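Local coordinates for protein N-terminal acetyltransferase B complex subunit MDM20 (Candida albicans, PDB 5K04) that serves as the non-catalytic subunit of the NatB N-terminal acetyltransferase complex, probably scaffolding its catalytic partner as a helical-repeat solenoid, at residues I255-D269 and L281-N293. Residues are numbered along the deposited sequence; the frame is centred on the assembly and turned at random.
Sequences ILSGKEIGKSFEELD and LLKIELDILYSRN
Helix 255-260 runs beside helix 281-289 at 10.7 Å between axes, their directions 31° apart, while the short helix 265-269 packs nearly antiparallel to the latter. The contact joins neighbouring helices of an alpha-solenoid within the TPR-like NatB subunit family, and both helices 255-260 and 281-289 end in Schellman motifs. I255 is a knob among L282, E285, L286 and L289, its CD1 3.8 Å from L282 CD1; L286 is the returning knob, wedged among I255, F265, L268 and D269. The Y290 ring is clamped on both faces. K259 lays CD over the ring centre, 3.6 Å from the centroid, and F265 CB presses on the opposite face. The F265 ring, its CG placed trans to the main-chain N, is set between L286 and R292, its edge turned to the Y290 face in a T-shaped pair, planes at 72°. L286 CD2 reaches F265 CE1 at 3.5 Å. Over one F265 face lies the R292 guanidinium, nearly parallel to the ring (4°) and 3.6 Å between centres, a cation-pi stack to which R292 CD adds a CH-pi contact; the bend at chi3 folds the chain back onto the ring. D269 and K283 form a salt bridge whose modelled spacing is too short to trust; K283 NZ also bonds weakly to L272 O. D287 OD2 turns to S297 OG, leaving OD1 beside F265 CE1. Y290 OH donates to O of K263, the residue whose N closes the Schellman motif of helix 255-260, at 2.6 Å, approaching from above the carbonyl plane.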
# COMPACT_ATOMS: atom_id res chain seq x y z
N ILE A 255 -18.29 22.90 -21.01
CA ILE A 255 -17.84 24.08 -21.74
C ILE A 255 -17.10 23.68 -23.01
O ILE A 255 -17.18 24.37 -24.03
CB ILE A 255 -16.97 25.01 -20.87
CG1 ILE A 255 -15.66 24.32 -20.45
CG2 ILE A 255 -17.75 25.55 -19.68
CD1 ILE A 255 -14.63 25.25 -19.85
N LEU A 256 -16.36 22.57 -22.95
CA LEU A 256 -15.71 22.05 -24.14
C LEU A 256 -16.74 21.77 -25.22
O LEU A 256 -16.69 22.35 -26.31
CB LEU A 256 -14.91 20.79 -23.79
CG LEU A 256 -14.29 20.11 -25.01
CD1 LEU A 256 -13.36 21.07 -25.74
CD2 LEU A 256 -13.55 18.85 -24.63
N SER A 257 -17.69 20.89 -24.93
CA SER A 257 -18.71 20.54 -25.91
C SER A 257 -19.53 21.75 -26.31
O SER A 257 -19.93 21.88 -27.47
CB SER A 257 -19.59 19.41 -25.37
OG SER A 257 -20.13 19.72 -24.09
N GLY A 258 -19.78 22.66 -25.36
CA GLY A 258 -20.50 23.88 -25.69
C GLY A 258 -19.82 24.69 -26.79
O GLY A 258 -20.46 25.13 -27.75
N LYS A 259 -18.51 24.89 -26.66
CA LYS A 259 -17.78 25.59 -27.71
C LYS A 259 -17.80 24.80 -29.01
O LYS A 259 -17.96 25.36 -30.09
CB LYS A 259 -16.34 25.86 -27.26
CG LYS A 259 -15.51 26.61 -28.31
CD LYS A 259 -14.35 27.34 -27.67
CE LYS A 259 -13.14 27.32 -28.59
NZ LYS A 259 -13.44 27.83 -29.94
N GLU A 260 -17.65 23.47 -28.91
CA GLU A 260 -17.57 22.65 -30.11
C GLU A 260 -18.83 22.77 -30.96
O GLU A 260 -18.75 22.74 -32.19
CB GLU A 260 -17.30 21.20 -29.71
CG GLU A 260 -15.86 20.91 -29.32
CD GLU A 260 -14.91 21.00 -30.50
OE1 GLU A 260 -15.39 21.07 -31.65
OE2 GLU A 260 -13.68 21.00 -30.27
N ILE A 261 -19.99 22.94 -30.32
CA ILE A 261 -21.26 23.02 -31.04
C ILE A 261 -21.63 24.47 -31.35
O ILE A 261 -22.75 24.75 -31.79
CB ILE A 261 -22.39 22.31 -30.27
CG1 ILE A 261 -22.76 23.07 -29.00
CG2 ILE A 261 -22.02 20.86 -29.94
CD1 ILE A 261 -23.92 22.42 -28.26
N GLY A 262 -20.70 25.40 -31.11
CA GLY A 262 -20.85 26.77 -31.56
C GLY A 262 -21.38 27.77 -30.55
O GLY A 262 -21.71 28.89 -30.93
N LYS A 263 -21.47 27.39 -29.27
CA LYS A 263 -21.99 28.31 -28.27
C LYS A 263 -21.00 29.45 -28.04
O LYS A 263 -19.78 29.25 -28.08
CB LYS A 263 -22.26 27.58 -26.95
CG LYS A 263 -23.26 26.45 -27.07
CD LYS A 263 -24.69 26.96 -27.10
CE LYS A 263 -25.67 25.80 -27.07
NZ LYS A 263 -27.05 26.26 -26.76
N SER A 264 -21.53 30.65 -27.81
CA SER A 264 -20.68 31.79 -27.51
C SER A 264 -20.16 31.72 -26.07
O SER A 264 -20.71 31.01 -25.22
CB SER A 264 -21.43 33.10 -27.73
OG SER A 264 -22.52 33.20 -26.83
N PHE A 265 -19.08 32.46 -25.82
CA PHE A 265 -18.59 32.61 -24.46
C PHE A 265 -19.69 33.12 -23.54
O PHE A 265 -19.94 32.57 -22.47
CB PHE A 265 -17.38 33.56 -24.44
CG PHE A 265 -16.95 33.96 -23.06
CD1 PHE A 265 -16.05 33.18 -22.34
CD2 PHE A 265 -17.43 35.13 -22.47
CE1 PHE A 265 -15.64 33.56 -21.07
CE2 PHE A 265 -17.03 35.50 -21.20
CZ PHE A 265 -16.13 34.71 -20.49
N GLU A 266 -20.39 34.18 -23.98
CA GLU A 266 -21.45 34.78 -23.18
C GLU A 266 -22.57 33.78 -22.88
O GLU A 266 -23.12 33.77 -21.78
CB GLU A 266 -22.02 36.01 -23.90
CG GLU A 266 -21.06 37.20 -24.02
CD GLU A 266 -19.96 37.00 -25.06
OE1 GLU A 266 -20.10 36.09 -25.90
OE2 GLU A 266 -18.96 37.75 -25.03
N GLU A 267 -22.93 32.96 -23.88
CA GLU A 267 -23.97 31.95 -23.67
C GLU A 267 -23.60 31.02 -22.52
O GLU A 267 -24.46 30.67 -21.70
CB GLU A 267 -24.19 31.16 -24.95
CG GLU A 267 -25.60 31.21 -25.49
CD GLU A 267 -25.72 30.52 -26.84
OE1 GLU A 267 -26.53 29.57 -26.94
OE2 GLU A 267 -25.00 30.92 -27.78
N LEU A 268 -22.33 30.61 -22.44
CA LEU A 268 -21.91 29.72 -21.37
C LEU A 268 -21.83 30.46 -20.04
O LEU A 268 -22.41 30.02 -19.04
CB LEU A 268 -20.56 29.08 -21.73
CG LEU A 268 -20.61 28.12 -22.93
CD1 LEU A 268 -19.27 27.44 -23.18
CD2 LEU A 268 -21.70 27.07 -22.74
N ASP A 269 -21.16 31.61 -20.03
CA ASP A 269 -20.91 32.36 -18.80
C ASP A 269 -22.21 32.82 -18.13
O ASP A 269 -22.27 32.90 -16.89
CB ASP A 269 -20.01 33.55 -19.12
CG ASP A 269 -19.61 34.36 -17.87
OD1 ASP A 269 -18.95 33.82 -16.98
OD2 ASP A 269 -19.95 35.56 -17.82
N LEU A 281 -13.39 28.29 -10.51
CA LEU A 281 -12.27 27.75 -11.27
C LEU A 281 -12.65 27.57 -12.74
O LEU A 281 -11.82 27.77 -13.63
CB LEU A 281 -11.80 26.42 -10.68
CG LEU A 281 -11.06 26.49 -9.35
CD1 LEU A 281 -10.68 25.12 -8.85
CD2 LEU A 281 -9.82 27.37 -9.46
N LEU A 282 -13.90 27.19 -12.99
CA LEU A 282 -14.32 26.94 -14.37
C LEU A 282 -14.21 28.20 -15.21
O LEU A 282 -13.86 28.13 -16.39
CB LEU A 282 -15.76 26.43 -14.40
CG LEU A 282 -16.23 25.94 -15.76
CD1 LEU A 282 -15.47 24.67 -16.15
CD2 LEU A 282 -17.74 25.69 -15.75
N LYS A 283 -14.49 29.36 -14.60
CA LYS A 283 -14.40 30.64 -15.31
C LYS A 283 -12.99 30.88 -15.83
O LYS A 283 -12.81 31.45 -16.91
CB LYS A 283 -14.84 31.78 -14.40
CG LYS A 283 -16.35 31.86 -14.26
CD LYS A 283 -16.77 33.05 -13.42
CE LYS A 283 -18.30 33.17 -13.35
NZ LYS A 283 -18.95 33.60 -14.63
N ILE A 284 -11.98 30.42 -15.07
CA ILE A 284 -10.61 30.40 -15.57
C ILE A 284 -10.49 29.45 -16.75
O ILE A 284 -9.89 29.78 -17.78
CB ILE A 284 -9.63 30.02 -14.45
CG1 ILE A 284 -9.90 30.85 -13.19
CG2 ILE A 284 -8.20 30.21 -14.94
CD1 ILE A 284 -9.04 30.48 -12.01
N GLU A 285 -11.03 28.24 -16.59
CA GLU A 285 -10.99 27.26 -17.67
C GLU A 285 -11.75 27.75 -18.89
O GLU A 285 -11.41 27.39 -20.03
CB GLU A 285 -11.56 25.93 -17.16
CG GLU A 285 -10.89 24.69 -17.75
CD GLU A 285 -9.61 24.29 -17.04
OE1 GLU A 285 -9.56 24.39 -15.80
OE2 GLU A 285 -8.66 23.87 -17.73
N LEU A 286 -12.76 28.59 -18.69
CA LEU A 286 -13.55 29.08 -19.82
C LEU A 286 -12.83 30.20 -20.54
O LEU A 286 -12.93 30.31 -21.77
CB LEU A 286 -14.94 29.52 -19.34
CG LEU A 286 -15.92 30.02 -20.41
CD1 LEU A 286 -16.35 28.89 -21.33
CD2 LEU A 286 -17.14 30.72 -19.79
N ASP A 287 -12.09 31.04 -19.80
CA ASP A 287 -11.23 32.04 -20.44
C ASP A 287 -10.18 31.38 -21.33
O ASP A 287 -9.97 31.80 -22.47
CB ASP A 287 -10.55 32.91 -19.38
CG ASP A 287 -11.53 33.78 -18.63
OD1 ASP A 287 -12.72 33.79 -19.02
OD2 ASP A 287 -11.11 34.44 -17.66
N ILE A 288 -9.51 30.35 -20.81
CA ILE A 288 -8.51 29.63 -21.59
C ILE A 288 -9.14 29.05 -22.85
O ILE A 288 -8.59 29.16 -23.95
CB ILE A 288 -7.87 28.54 -20.71
CG1 ILE A 288 -7.00 29.17 -19.63
CG2 ILE A 288 -7.08 27.53 -21.55
CD1 ILE A 288 -6.55 28.20 -18.55
N LEU A 289 -10.32 28.43 -22.70
CA LEU A 289 -10.99 27.76 -23.81
C LEU A 289 -11.36 28.72 -24.93
O LEU A 289 -11.43 28.32 -26.10
CB LEU A 289 -12.24 27.05 -23.29
CG LEU A 289 -13.02 26.20 -24.29
CD1 LEU A 289 -12.13 25.09 -24.80
CD2 LEU A 289 -14.27 25.63 -23.63
N TYR A 290 -11.61 29.99 -24.61
CA TYR A 290 -11.99 30.99 -25.59
C TYR A 290 -10.87 32.00 -25.84
O TYR A 290 -11.13 33.11 -26.31
CB TYR A 290 -13.28 31.70 -25.16
CG TYR A 290 -14.54 30.89 -25.47
CD1 TYR A 290 -14.93 29.83 -24.65
CD2 TYR A 290 -15.32 31.18 -26.59
CE1 TYR A 290 -16.06 29.08 -24.94
CE2 TYR A 290 -16.46 30.43 -26.88
CZ TYR A 290 -16.83 29.38 -26.05
OH TYR A 290 -17.95 28.64 -26.34
N SER A 291 -9.64 31.62 -25.51
CA SER A 291 -8.45 32.43 -25.80
C SER A 291 -8.60 33.86 -25.27
O SER A 291 -8.22 34.84 -25.92
CB SER A 291 -8.14 32.41 -27.30
OG SER A 291 -7.99 31.06 -27.74
N ARG A 292 -9.13 33.98 -24.05
CA ARG A 292 -9.32 35.25 -23.36
C ARG A 292 -8.31 35.39 -22.22
O ARG A 292 -7.57 34.46 -21.89
CB ARG A 292 -10.75 35.36 -22.83
CG ARG A 292 -11.83 35.33 -23.88
CD ARG A 292 -13.19 35.12 -23.21
NE ARG A 292 -13.61 36.26 -22.40
CZ ARG A 292 -14.52 37.15 -22.79
NH1 ARG A 292 -15.11 37.03 -23.98
NH2 ARG A 292 -14.86 38.16 -22.00
N ASN A 293 -8.33 36.57 -21.59
CA ASN A 293 -7.38 36.89 -20.54
C ASN A 293 -7.78 36.26 -19.21
O ASN A 293 -8.92 36.39 -18.75
CB ASN A 293 -7.26 38.40 -20.38
CG ASN A 293 -6.63 38.79 -19.07
OD1 ASN A 293 -7.31 39.26 -18.16
ND2 ASN A 293 -5.33 38.56 -18.96